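Local coordinates for PA14 domain-containing protein (Clostridium clariflavum, PDB 6QDI) that probably senses plant-biomass polysaccharides outside the cell through two tandem calcium-binding PA14 domains, as part of an RsgI-like membrane anti-sigma factor, at residues R21-I26 with V47-K52; V119-S124 with S131-E136. One frame throughout, in Å; residues are numbered along the deposited sequence.

Interaction 1. Residues R21-I26 with V47-K52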
loop_
_atom_site.group_PDB
_atom_site.type_symbol
_atom_site.label_atom_id
_atom_site.label_comp_id
_atom_site.label_asym_id
_atom_site.label_seq_id
_atom_site.Cartn_x
_atom_site.Cartn_y
_atom_site.Cartn_z
ATOM N N ARG A 21 8.047 -4.433 -11.336
ATOM C CA ARG A 21 8.332 -4.511 -12.776
ATOM C C ARG A 21 9.241 -3.370 -13.131
ATOM O O ARG A 21 9.371 -2.404 -12.383
ATOM C CB ARG A 21 7.043 -4.453 -13.589
ATOM C CG ARG A 21 6.352 -3.097 -13.601
ATOM C CD ARG A 21 4.976 -3.139 -14.217
ATOM N NE ARG A 21 4.430 -1.796 -14.397
ATOM C CZ ARG A 21 3.142 -1.499 -14.621
ATOM N NH1 ARG A 21 2.206 -2.454 -14.711
ATOM N NH2 ARG A 21 2.789 -0.217 -14.737
ATOM N N VAL A 22 9.875 -3.451 -14.298
ATOM C CA VAL A 22 10.663 -2.350 -14.790
ATOM C C VAL A 22 9.829 -1.534 -15.781
ATOM O O VAL A 22 9.285 -2.073 -16.769
ATOM C CB VAL A 22 11.980 -2.848 -15.402
ATOM C CG1 VAL A 22 12.712 -1.703 -16.078
ATOM C CG2 VAL A 22 12.863 -3.457 -14.335
ATOM N N ASP A 23 9.709 -0.248 -15.478
ATOM C CA ASP A 23 8.991 0.692 -16.315
ATOM C C ASP A 23 10.005 1.512 -17.125
ATOM O O ASP A 23 10.958 2.059 -16.584
ATOM C CB ASP A 23 8.129 1.590 -15.435
ATOM C CG ASP A 23 7.031 0.815 -14.730
ATOM O OD1 ASP A 23 6.344 0.007 -15.383
ATOM O OD2 ASP A 23 6.900 1.043 -13.487
ATOM N N LYS A 24 9.802 1.610 -18.428
ATOM C CA LYS A 24 10.809 2.230 -19.276
ATOM C C LYS A 24 11.020 3.699 -19.000
ATOM O O LYS A 24 12.149 4.161 -19.027
ATOM C CB LYS A 24 10.500 2.013 -20.753
ATOM C CG LYS A 24 10.658 0.559 -21.177
ATOM C CD LYS A 24 10.491 0.414 -22.674
ATOM C CE LYS A 24 10.531 -1.057 -23.106
ATOM N NZ LYS A 24 11.881 -1.668 -22.925
ATOM N N THR A 25 9.931 4.386 -18.659
ATOM C CA THR A 25 9.940 5.773 -18.276
ATOM C C THR A 25 8.859 5.971 -17.206
ATOM O O THR A 25 7.993 5.097 -17.040
ATOM C CB THR A 25 9.593 6.695 -19.476
ATOM O OG1 THR A 25 8.291 6.389 -19.932
ATOM C CG2 THR A 25 10.601 6.593 -20.620
ATOM N N ILE A 26 8.909 7.111 -16.504
ATOM C CA ILE A 26 7.807 7.465 -15.575
ATOM C C ILE A 26 6.865 8.381 -16.345
ATOM O O ILE A 26 7.042 9.592 -16.389
ATOM C CB ILE A 26 8.320 8.105 -14.264
ATOM C CG1 ILE A 26 9.356 7.204 -13.581
ATOM C CG2 ILE A 26 7.121 8.331 -13.342
ATOM C CD1 ILE A 26 9.751 7.557 -12.158
ATOM N N VAL A 47 3.094 3.712 -5.619
ATOM C CA VAL A 47 4.223 3.168 -6.354
ATOM C C VAL A 47 5.489 3.819 -5.878
ATOM O O VAL A 47 5.531 5.040 -5.607
ATOM C CB VAL A 47 4.068 3.418 -7.887
ATOM C CG1 VAL A 47 5.103 2.610 -8.643
ATOM C CG2 VAL A 47 2.673 3.091 -8.384
ATOM N N ARG A 48 6.563 3.019 -5.785
ATOM C CA ARG A 48 7.902 3.550 -5.601
ATOM C C ARG A 48 8.765 3.105 -6.776
ATOM O O ARG A 48 8.863 1.914 -7.073
ATOM C CB ARG A 48 8.564 3.069 -4.334
ATOM C CG ARG A 48 9.961 3.615 -4.128
ATOM C CD ARG A 48 10.636 3.083 -2.889
ATOM N NE ARG A 48 9.958 3.498 -1.682
ATOM C CZ ARG A 48 9.329 2.696 -0.829
ATOM N NH1 ARG A 48 9.167 1.424 -1.062
ATOM N NH2 ARG A 48 8.755 3.243 0.261
ATOM N N TRP A 49 9.403 4.076 -7.423
ATOM C CA TRP A 49 10.411 3.802 -8.451
ATOM C C TRP A 49 11.795 4.065 -7.920
ATOM O O TRP A 49 12.050 5.104 -7.285
ATOM C CB TRP A 49 10.195 4.672 -9.698
ATOM C CG TRP A 49 9.017 4.273 -10.511
ATOM C CD1 TRP A 49 8.956 3.286 -11.427
ATOM C CD2 TRP A 49 7.712 4.875 -10.505
ATOM N NE1 TRP A 49 7.729 3.209 -11.980
ATOM C CE2 TRP A 49 6.936 4.181 -11.432
ATOM C CE3 TRP A 49 7.120 5.934 -9.766
ATOM C CZ2 TRP A 49 5.620 4.500 -11.666
ATOM C CZ3 TRP A 49 5.787 6.248 -10.034
ATOM C CH2 TRP A 49 5.067 5.519 -10.945
ATOM N N THR A 50 12.721 3.130 -8.180
ATOM C CA THR A 50 14.091 3.263 -7.760
ATOM C C THR A 50 15.053 2.841 -8.883
ATOM O O THR A 50 14.780 1.929 -9.677
ATOM C CB THR A 50 14.409 2.429 -6.492
ATOM O OG1 THR A 50 13.979 1.092 -6.694
ATOM C CG2 THR A 50 13.716 3.021 -5.268
ATOM N N GLY A 51 16.201 3.489 -8.867
ATOM C CA GLY A 51 17.288 3.106 -9.743
ATOM C C GLY A 51 18.262 4.251 -9.833
ATOM O O GLY A 51 18.490 4.992 -8.861
ATOM N N LYS A 52 18.872 4.393 -11.009
ATOM C CA LYS A 52 19.859 5.448 -11.273
ATOM C C LYS A 52 19.450 6.252 -12.483
ATOM O O LYS A 52 18.746 5.737 -13.360
ATOM C CB LYS A 52 21.225 4.858 -11.538
ATOM C CG LYS A 52 21.720 3.918 -10.478
ATOM C CD LYS A 52 22.207 4.624 -9.245
ATOM C CE LYS A 52 23.088 3.662 -8.409
ATOM N NZ LYS A 52 23.588 4.309 -7.184
#

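Interaction 2. Residues V119-S124 with S131-E136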
loop_
_atom_site.group_PDB
_atom_site.type_symbol
_atom_site.label_atom_id
_atom_site.label_comp_id
_atom_site.label_asym_id
_atom_site.label_seq_id
_atom_site.Cartn_x
_atom_site.Cartn_y
_atom_site.Cartn_z
ATOM N N VAL A 119 1.039 10.239 -13.322
ATOM C CA VAL A 119 2.309 10.758 -12.890
ATOM C C VAL A 119 3.249 10.756 -14.094
ATOM O O VAL A 119 3.392 9.742 -14.799
ATOM C CB VAL A 119 2.877 9.999 -11.685
ATOM C CG1 VAL A 119 3.066 8.517 -11.901
ATOM C CG2 VAL A 119 4.174 10.627 -11.211
ATOM N N LYS A 120 3.886 11.883 -14.328
ATOM C CA LYS A 120 4.794 12.054 -15.458
ATOM C C LYS A 120 6.012 12.832 -15.014
ATOM O O LYS A 120 5.859 13.923 -14.447
ATOM C CB LYS A 120 4.072 12.854 -16.577
ATOM C CG LYS A 120 4.789 13.049 -17.875
ATOM C CD LYS A 120 3.853 13.677 -18.926
ATOM C CE LYS A 120 4.517 14.392 -20.084
ATOM N NZ LYS A 120 3.506 14.607 -21.137
ATOM N N LEU A 121 7.203 12.287 -15.288
ATOM C CA LEU A 121 8.497 12.925 -14.936
ATOM C C LEU A 121 9.223 13.401 -16.190
ATOM O O LEU A 121 9.587 12.582 -17.057
ATOM C CB LEU A 121 9.392 11.924 -14.191
ATOM C CG LEU A 121 10.749 12.468 -13.777
ATOM C CD1 LEU A 121 10.629 13.536 -12.715
ATOM C CD2 LEU A 121 11.623 11.303 -13.354
ATOM N N GLU A 122 9.433 14.710 -16.229
ATOM C CA GLU A 122 10.187 15.367 -17.303
ATOM C C GLU A 122 11.424 16.003 -16.732
ATOM O O GLU A 122 11.545 16.247 -15.514
ATOM C CB GLU A 122 9.320 16.449 -17.996
ATOM C CG GLU A 122 8.091 15.898 -18.699
ATOM C CD GLU A 122 7.198 17.029 -19.101
ATOM O OE1 GLU A 122 6.361 17.426 -18.279
ATOM O OE2 GLU A 122 7.426 17.620 -20.184
ATOM N N TRP A 123 12.346 16.357 -17.635
ATOM C CA TRP A 123 13.524 17.148 -17.275
ATOM C C TRP A 123 13.832 18.172 -18.365
ATOM O O TRP A 123 13.380 18.067 -19.497
ATOM C CB TRP A 123 14.760 16.280 -16.937
ATOM C CG TRP A 123 15.347 15.441 -18.036
ATOM C CD1 TRP A 123 14.941 15.348 -19.351
ATOM C CD2 TRP A 123 16.500 14.630 -17.912
ATOM N NE1 TRP A 123 15.750 14.466 -20.015
ATOM C CE2 TRP A 123 16.722 14.014 -19.154
ATOM C CE3 TRP A 123 17.333 14.320 -16.851
ATOM C CZ2 TRP A 123 17.770 13.119 -19.357
ATOM C CZ3 TRP A 123 18.379 13.441 -17.052
ATOM C CH2 TRP A 123 18.577 12.834 -18.282
ATOM N N SER A 124 14.595 19.193 -17.975
ATOM C CA SER A 124 15.208 20.114 -18.923
ATOM C C SER A 124 16.527 20.617 -18.309
ATOM O O SER A 124 16.779 20.540 -17.101
ATOM C CB SER A 124 14.297 21.292 -19.237
ATOM O OG SER A 124 14.160 22.166 -18.135
ATOM N N SER A 131 11.572 17.355 -21.868
ATOM C CA SER A 131 11.123 16.058 -22.368
ATOM C C SER A 131 10.878 15.122 -21.205
ATOM O O SER A 131 11.444 15.299 -20.127
ATOM C CB SER A 131 12.207 15.430 -23.267
ATOM O OG SER A 131 13.407 15.204 -22.558
ATOM N N ILE A 132 10.095 14.076 -21.440
ATOM C CA ILE A 132 10.040 12.954 -20.533
ATOM C C ILE A 132 11.472 12.470 -20.326
ATOM O O ILE A 132 12.256 12.339 -21.261
ATOM C CB ILE A 132 9.146 11.839 -21.113
ATOM C CG1 ILE A 132 7.691 12.318 -21.144
ATOM C CG2 ILE A 132 9.289 10.537 -20.307
ATOM C CD1 ILE A 132 7.102 12.432 -19.761
ATOM N N VAL A 133 11.829 12.136 -19.085
ATOM C CA VAL A 133 13.164 11.589 -18.838
ATOM C C VAL A 133 13.227 10.247 -19.566
ATOM O O VAL A 133 12.393 9.376 -19.318
ATOM C CB VAL A 133 13.472 11.404 -17.349
ATOM C CG1 VAL A 133 14.872 10.832 -17.232
ATOM C CG2 VAL A 133 13.397 12.728 -16.623
ATOM N N PRO A 134 14.166 10.096 -20.515
ATOM C CA PRO A 134 14.082 8.941 -21.422
ATOM C C PRO A 134 14.685 7.657 -20.878
ATOM O O PRO A 134 15.569 7.678 -19.987
ATOM C CB PRO A 134 14.870 9.394 -22.630
ATOM C CG PRO A 134 15.879 10.344 -22.071
ATOM C CD PRO A 134 15.203 11.059 -20.936
ATOM N N THR A 135 14.264 6.538 -21.428
ATOM C CA THR A 135 14.647 5.249 -20.902
ATOM C C THR A 135 16.151 5.017 -20.910
ATOM O O THR A 135 16.690 4.373 -19.992
ATOM C CB THR A 135 13.870 4.120 -21.611
ATOM O OG1 THR A 135 13.902 2.909 -20.836
ATOM C CG2 THR A 135 14.392 3.840 -23.023
ATOM N N GLU A 136 16.847 5.563 -21.893
ATOM C CA GLU A 136 18.268 5.281 -22.005
ATOM C C GLU A 136 19.081 5.981 -20.915
ATOM O O GLU A 136 20.285 5.686 -20.768
ATOM C CB GLU A 136 18.826 5.602 -23.386
ATOM C CG GLU A 136 18.748 7.047 -23.760
ATOM C CD GLU A 136 17.443 7.522 -24.399
ATOM O OE1 GLU A 136 16.423 6.770 -24.457
ATOM O OE2 GLU A 136 17.475 8.704 -24.844
HETATM O O HOH W 1 10.517 9.433 -17.189
HETATM O O HOH W 2 15.840 13.919 -22.947
#

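Interaction 1. Residues R21-I26 with V47-K52
Trp49 meets Asp23 at the rim of its indole and Ile26 over one face. Trp49 NE1 donates to Asp23 OD2 at 2.8 Å, with an N-H...O angle of 162°. The oxygen lies close to the ring plane and is met on its anti side. The carboxylate does not lie flat with the indole: the two planes are 64° apart. Ile26 CD1 sits 3.7 Å from Trp49 CG, toward the rim on the side where CB joins the indole. Ile26 CG2 stands over the six-membered ring of Trp49 as a CH-pi contact, 4.1 Å from the centroid. CG1 is anti to the carbonyl carbon (chi1 -54°) and the branch runs on extended, so CD1 and CG2 lie over different parts of one face. Val47 CG1 packs on the opposite face, so the indole is sandwiched between aliphatic groups.

The other carboxylate oxygen, Asp23 OD1, forms a salt bridge with Arg21 NE at 2.8 Å through its syn lone pair, tilted from the guanidinium plane. Tyr8 OH is a further partner of OD2. Tyr8 belongs to strand 4-9, which pairs with both strand 17-23 and strand 44-53. The contact is thus a buried core element of the first PA14 domain. The buried carboxylate has polar partners on both oxygens, which would favour its charged form.

Interaction 2. Residues V119-S124 with S131-E136
Val133 packs its CG2 methyl over the indole face of Trp123, on the tight, inner part of this contact. CG2 lies 3.9 Å from the centroid of the five-membered ring, a CH-pi contact, and also touches Leu121 CG. The valine CG1, anti to the backbone N (chi1 180°), stands over the middle of the indole on the same face. Pro134 CD approaches the ring obliquely, 3.6 Å from Trp123 NE1. Ile53 of strand 44-53 touches both Trp123 and Val133 and extends this core. A water on this inner side, beside Ile26, donates to Leu121 O and Val133 O. It bridges strand 117-125 and the loop just after strand 131-132.

The backbones hold the two segments in antiparallel register. Trp123 and Ser131 form a hydrogen-bonded pair, with Trp123 N to Ser131 O at 2.9 Å and a return bond from Ser131 N to Trp123 O. Beyond the non-hydrogen-bonded pair Glu122-Ile132, Val133 N donates to Leu121 O at 3.1 Å.

The outer side is looser and wetter. Ser131 OG lies at the indole edge, but it does not bond directly to NE1. A second water joins them, 3.0 Å from Trp123 NE1 and 2.8 Å from Ser131 OG. The carboxylate of Glu122 turns to Arg130 in a salt bridge.

The short strand 131-132 is therefore held at the edge of its sheet in two ways. Backbone bonds set its register, and the valine and proline fix it against one indole, whose N-H is satisfied by water.

How the interactions relate
Interactions 1 and 2 lie about 12 Å apart, centre to centre, in the first PA14 domain, and follow each other along the chain. Interaction 1 joins side chains of strand 17-23 and the turn after it to strand 44-53; strand 4-9 pairs with both strands in one antiparallel sheet. Interaction 2 pairs strand 117-125 with the short strand 131-132 of the other. The two contacts touch. Ile26 O probably accepts a hydrogen bond from Leu121 N at 2.9 Å, and Trp49 packs on Val119 across the core. Thr135 OG1 is hydrogen-bonded to Lys24 O. The turn after strand 17-23 therefore leads from one sheet to the other, and both contacts contribute to one continuous beta-sandwich core.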